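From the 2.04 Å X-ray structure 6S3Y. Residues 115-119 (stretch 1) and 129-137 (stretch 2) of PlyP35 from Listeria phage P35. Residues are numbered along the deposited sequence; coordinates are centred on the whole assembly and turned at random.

Stretch 1, residues 115-119: DGFYP
Stretch 2 (129-137) FYIPRYMFD

How do the two backbones meet? Strand residues of the first stretch run antiparallel to those of the second, their axes 4.4 Å apart at closest and their directions at 135°. Tyr 118 (phi/psi -79/122) pairs with Ile 131 (-130/132) through two hydrogen bonds, Tyr 118 N to Ile 131 O and Ile 131 N to Tyr 118 O, both 3.0 Å. Next to this hydrogen-bonded pair, the alternation of the antiparallel register makes Pro 119 (-80/137) and Tyr 130 (-127/140) a non-hydrogen-bonded pair, CA to CA 4.8 Å.

What happens before and after this pairing? Gly 116 turns at 74/8, and Phe 117 N bonds Asp 115 OD1 at 3.3 Å. Beyond Pro 132, residues 133-135 form a 3-10 segment. One water bridges the stretches, donating to Gly 116 O (2.5 Å) and accepting from Arg 133 N (3.0 Å).

What packs around Tyr 118? Its m rotamer (chi2 84°) shares a sheet face with Ile 131 (t, t); Tyr 118 CB lies 3.9 Å from Ile 131 CG2. Phe 136 (p) points its edge at the tyrosine ring face: Phe 136 CZ lies 3.7 Å from Tyr 118 CG, with planes at 82°.

What covers the other face? Phe 117, Pro 119 and Tyr 130 have their side chains on this same face, which sets the Tyr 130 ring (m) against both neighbours as apolar packing: Tyr 130 CD1 is 4.0 Å from Phe 117 CB (Phe 117 is m), and Tyr 130 CE1 is 4.4 Å from Pro 119 CB.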

ATOM      1  N   ASP A 115      -9.889 -13.247  -9.638  1.00 35.43           N
ATOM      2  CA  ASP A 115     -10.589 -12.155  -8.904  1.00 33.63           C
ATOM      3  C   ASP A 115      -9.578 -11.115  -8.389  1.00 31.52           C
ATOM      4  O   ASP A 115      -9.993 -10.160  -7.740  1.00 35.37           O
ATOM      5  CB  ASP A 115     -11.526 -12.721  -7.826  1.00 28.66           C
ATOM      6  CG  ASP A 115     -10.837 -13.322  -6.599  1.00 26.79           C
ATOM      7  OD1 ASP A 115      -9.620 -13.577  -6.657  1.00 25.10           O
ATOM      8  OD2 ASP A 115     -11.529 -13.501  -5.577  1.00 27.12           O
ATOM      9  N   GLY A 116      -8.289 -11.275  -8.665  1.00 31.73           N
ATOM     10  CA  GLY A 116      -7.248 -10.295  -8.289  1.00 29.42           C
ATOM     11  C   GLY A 116      -6.912 -10.302  -6.810  1.00 26.90           C
ATOM     12  O   GLY A 116      -6.135  -9.406  -6.368  1.00 24.54           O
ATOM     13  N   PHE A 117      -7.438 -11.253  -6.024  1.00 26.08           N
ATOM     14  CA  PHE A 117      -7.028 -11.424  -4.604  1.00 23.48           C
ATOM     15  C   PHE A 117      -6.042 -12.580  -4.547  1.00 22.01           C
ATOM     16  O   PHE A 117      -6.474 -13.753  -4.499  1.00 23.11           O
ATOM     17  CB  PHE A 117      -8.253 -11.589  -3.717  1.00 21.98           C
ATOM     18  CG  PHE A 117      -9.140 -10.374  -3.714  1.00 22.96           C
ATOM     19  CD1 PHE A 117      -8.854  -9.290  -2.906  1.00 23.23           C
ATOM     20  CD2 PHE A 117     -10.244 -10.313  -4.551  1.00 25.05           C
ATOM     21  CE1 PHE A 117      -9.668  -8.177  -2.912  1.00 25.20           C
ATOM     22  CE2 PHE A 117     -11.064  -9.191  -4.564  1.00 26.06           C
ATOM     23  CZ  PHE A 117     -10.771  -8.129  -3.748  1.00 24.09           C
ATOM     24  N   TYR A 118      -4.751 -12.257  -4.552  1.00 20.04           N
ATOM     25  CA  TYR A 118      -3.662 -13.247  -4.687  1.00 19.51           C
ATOM     26  C   TYR A 118      -3.466 -13.921  -3.335  1.00 17.85           C
ATOM     27  O   TYR A 118      -3.252 -13.250  -2.321  1.00 16.90           O
ATOM     28  CB  TYR A 118      -2.422 -12.578  -5.282  1.00 18.99           C
ATOM     29  CG  TYR A 118      -2.588 -12.264  -6.740  1.00 19.81           C
ATOM     30  CD1 TYR A 118      -3.215 -11.094  -7.142  1.00 17.96           C
ATOM     31  CD2 TYR A 118      -2.173 -13.146  -7.718  1.00 19.73           C
ATOM     32  CE1 TYR A 118      -3.412 -10.810  -8.485  1.00 19.92           C
ATOM     33  CE2 TYR A 118      -2.353 -12.865  -9.067  1.00 21.13           C
ATOM     34  CZ  TYR A 118      -2.981 -11.703  -9.447  1.00 19.19           C
ATOM     35  OH  TYR A 118      -3.131 -11.429 -10.768  1.00 24.17           O
ATOM     36  N   PRO A 119      -3.593 -15.274  -3.280  1.00 15.90           N
ATOM     37  CA  PRO A 119      -3.512 -15.986  -2.013  1.00 16.52           C
ATOM     38  C   PRO A 119      -2.072 -16.196  -1.551  1.00 15.52           C
ATOM     39  O   PRO A 119      -1.211 -16.551  -2.352  1.00 15.23           O
ATOM     40  CB  PRO A 119      -4.194 -17.324  -2.330  1.00 16.30           C
ATOM     41  CG  PRO A 119      -3.866 -17.532  -3.819  1.00 16.65           C
ATOM     42  CD  PRO A 119      -3.940 -16.149  -4.411  1.00 16.76           C
ATOM     43  N   PHE A 129      -3.977 -15.588   3.489  1.00 18.25           N
ATOM     44  CA  PHE A 129      -4.066 -14.114   3.399  1.00 17.11           C
ATOM     45  C   PHE A 129      -4.136 -13.729   1.918  1.00 16.96           C
ATOM     46  O   PHE A 129      -3.845 -14.564   1.037  1.00 15.20           O
ATOM     47  CB  PHE A 129      -2.913 -13.465   4.161  1.00 17.11           C
ATOM     48  CG  PHE A 129      -3.021 -13.598   5.651  1.00 17.79           C
ATOM     49  CD1 PHE A 129      -2.760 -14.813   6.277  1.00 18.66           C
ATOM     50  CD2 PHE A 129      -3.429 -12.519   6.443  1.00 19.80           C
ATOM     51  CE1 PHE A 129      -2.904 -14.943   7.647  1.00 18.78           C
ATOM     52  CE2 PHE A 129      -3.527 -12.641   7.821  1.00 20.28           C
ATOM     53  CZ  PHE A 129      -3.281 -13.858   8.409  1.00 19.39           C
ATOM     54  N   TYR A 130      -4.577 -12.495   1.659  1.00 17.36           N
ATOM     55  CA  TYR A 130      -4.796 -11.990   0.283  1.00 18.22           C
ATOM     56  C   TYR A 130      -4.049 -10.672   0.113  1.00 16.73           C
ATOM     57  O   TYR A 130      -4.042  -9.844   1.051  1.00 15.54           O
ATOM     58  CB  TYR A 130      -6.297 -11.829   0.012  1.00 19.54           C
ATOM     59  CG  TYR A 130      -7.057 -13.117   0.177  1.00 19.85           C
ATOM     60  CD1 TYR A 130      -7.046 -14.078  -0.821  1.00 20.19           C
ATOM     61  CD2 TYR A 130      -7.757 -13.376   1.345  1.00 20.35           C
ATOM     62  CE1 TYR A 130      -7.715 -15.281  -0.657  1.00 20.21           C
ATOM     63  CE2 TYR A 130      -8.421 -14.583   1.525  1.00 21.58           C
ATOM     64  CZ  TYR A 130      -8.433 -15.513   0.510  1.00 21.10           C
ATOM     65  OH  TYR A 130      -9.084 -16.690   0.700  1.00 24.44           O
ATOM     66  N   ILE A 131      -3.443 -10.526  -1.065  1.00 16.88           N
ATOM     67  CA  ILE A 131      -2.706  -9.302  -1.480  1.00 17.53           C
ATOM     68  C   ILE A 131      -3.223  -8.915  -2.863  1.00 17.99           C
ATOM     69  O   ILE A 131      -3.333  -9.747  -3.756  1.00 18.76           O
ATOM     70  CB  ILE A 131      -1.180  -9.516  -1.414  1.00 18.27           C
ATOM     71  CG1 ILE A 131      -0.432  -8.202  -1.666  1.00 19.95           C
ATOM     72  CG2 ILE A 131      -0.728 -10.635  -2.340  1.00 16.42           C
ATOM     73  CD1 ILE A 131       1.082  -8.286  -1.434  1.00 20.89           C
ATOM     74  N   PRO A 132      -3.570  -7.628  -3.081  1.00 17.89           N
ATOM     75  CA  PRO A 132      -3.972  -7.157  -4.409  1.00 17.31           C
ATOM     76  C   PRO A 132      -2.758  -6.990  -5.339  1.00 19.25           C
ATOM     77  O   PRO A 132      -1.642  -6.767  -4.866  1.00 18.33           O
ATOM     78  CB  PRO A 132      -4.649  -5.825  -4.086  1.00 17.81           C
ATOM     79  CG  PRO A 132      -3.908  -5.326  -2.859  1.00 17.77           C
ATOM     80  CD  PRO A 132      -3.588  -6.565  -2.062  1.00 18.30           C
ATOM     81  N   ARG A 133      -3.013  -7.087  -6.649  1.00 18.54           N
ATOM     82  CA  ARG A 133      -1.983  -7.082  -7.712  1.00 19.39           C
ATOM     83  C   ARG A 133      -1.044  -5.887  -7.576  1.00 18.94           C
ATOM     84  O   ARG A 133       0.177  -6.056  -7.821  1.00 18.87           O
ATOM     85  CB  ARG A 133      -2.656  -7.067  -9.099  1.00 21.54           C
ATOM     86  CG  ARG A 133      -1.689  -7.194 -10.260  1.00 21.67           C
ATOM     87  CD  ARG A 133      -0.842  -8.455 -10.208  1.00 24.01           C
ATOM     88  NE  ARG A 133       0.168  -8.482 -11.258  1.00 26.49           N
ATOM     89  CZ  ARG A 133       1.324  -7.836 -11.195  1.00 24.47           C
ATOM     90  NH1 ARG A 133       1.677  -7.156 -10.116  1.00 23.37           N
ATOM     91  NH2 ARG A 133       2.127  -7.887 -12.238  1.00 24.54           N
ATOM     92  N   TYR A 134      -1.560  -4.726  -7.180  1.00 18.06           N
ATOM     93  CA  TYR A 134      -0.813  -3.440  -7.257  1.00 19.22           C
ATOM     94  C   TYR A 134       0.274  -3.361  -6.190  1.00 17.68           C
ATOM     95  O   TYR A 134       1.074  -2.441  -6.239  1.00 18.88           O
ATOM     96  CB  TYR A 134      -1.764  -2.222  -7.229  1.00 17.20           C
ATOM     97  CG  TYR A 134      -2.466  -1.945  -5.930  1.00 17.15           C
ATOM     98  CD1 TYR A 134      -1.858  -1.211  -4.930  1.00 17.89           C
ATOM     99  CD2 TYR A 134      -3.788  -2.326  -5.724  1.00 16.24           C
ATOM    100  CE1 TYR A 134      -2.505  -0.923  -3.738  1.00 16.58           C
ATOM    101  CE2 TYR A 134      -4.449  -2.030  -4.543  1.00 17.42           C
ATOM    102  CZ  TYR A 134      -3.803  -1.350  -3.539  1.00 17.38           C
ATOM    103  OH  TYR A 134      -4.464  -1.041  -2.381  1.00 17.49           O
HETATM  104  N   MSE A 135       0.344  -4.316  -5.259  1.00 15.68           N
HETATM  105  CA  MSE A 135       1.328  -4.209  -4.183  1.00 15.15           C
HETATM  106  C   MSE A 135       2.593  -5.031  -4.451  1.00 16.29           C
HETATM  107  O   MSE A 135       3.500  -5.015  -3.610  1.00 16.19           O
HETATM  108  CB  MSE A 135       0.723  -4.608  -2.838  1.00 14.88           C
HETATM  109  CG  MSE A 135      -0.327  -3.634  -2.365  1.00 13.72           C
HETATM  110 SE   MSE A 135      -0.970  -4.028  -0.583  0.82 12.49          SE
HETATM  111  CE  MSE A 135      -1.394  -2.282   0.038  1.00 17.07           C
ATOM    112  N   PHE A 136       2.677  -5.703  -5.598  1.00 14.84           N
ATOM    113  CA  PHE A 136       3.852  -6.530  -5.853  1.00 17.41           C
ATOM    114  C   PHE A 136       4.226  -6.526  -7.348  1.00 16.63           C
ATOM    115  O   PHE A 136       3.400  -6.181  -8.223  1.00 15.09           O
ATOM    116  CB  PHE A 136       3.624  -7.973  -5.369  1.00 15.95           C
ATOM    117  CG  PHE A 136       2.526  -8.742  -6.063  1.00 16.59           C
ATOM    118  CD1 PHE A 136       2.755  -9.387  -7.267  1.00 15.73           C
ATOM    119  CD2 PHE A 136       1.268  -8.859  -5.487  1.00 15.97           C
ATOM    120  CE1 PHE A 136       1.741 -10.120  -7.883  1.00 18.49           C
ATOM    121  CE2 PHE A 136       0.261  -9.591  -6.109  1.00 17.47           C
ATOM    122  CZ  PHE A 136       0.481 -10.217  -7.307  1.00 17.38           C
ATOM    123  N   ASP A 137       5.459  -6.955  -7.618  1.00 18.96           N
ATOM    124  CA  ASP A 137       5.968  -7.234  -8.986  1.00 19.58           C
ATOM    125  C   ASP A 137       6.188  -8.746  -9.162  1.00 18.97           C
ATOM    126  O   ASP A 137       6.433  -9.450  -8.175  1.00 20.59           O
ATOM    127  CB  ASP A 137       7.243  -6.439  -9.248  1.00 19.98           C
ATOM    128  CG  ASP A 137       7.011  -4.944  -9.439  1.00 23.57           C
ATOM    129  OD1 ASP A 137       5.968  -4.562 -10.072  1.00 24.95           O
ATOM    130  OD2 ASP A 137       7.855  -4.183  -8.955  1.00 21.76           O
TER
HETATM  131  O   HOH W   1      -5.944  -7.114  -7.330  1.00 23.95           O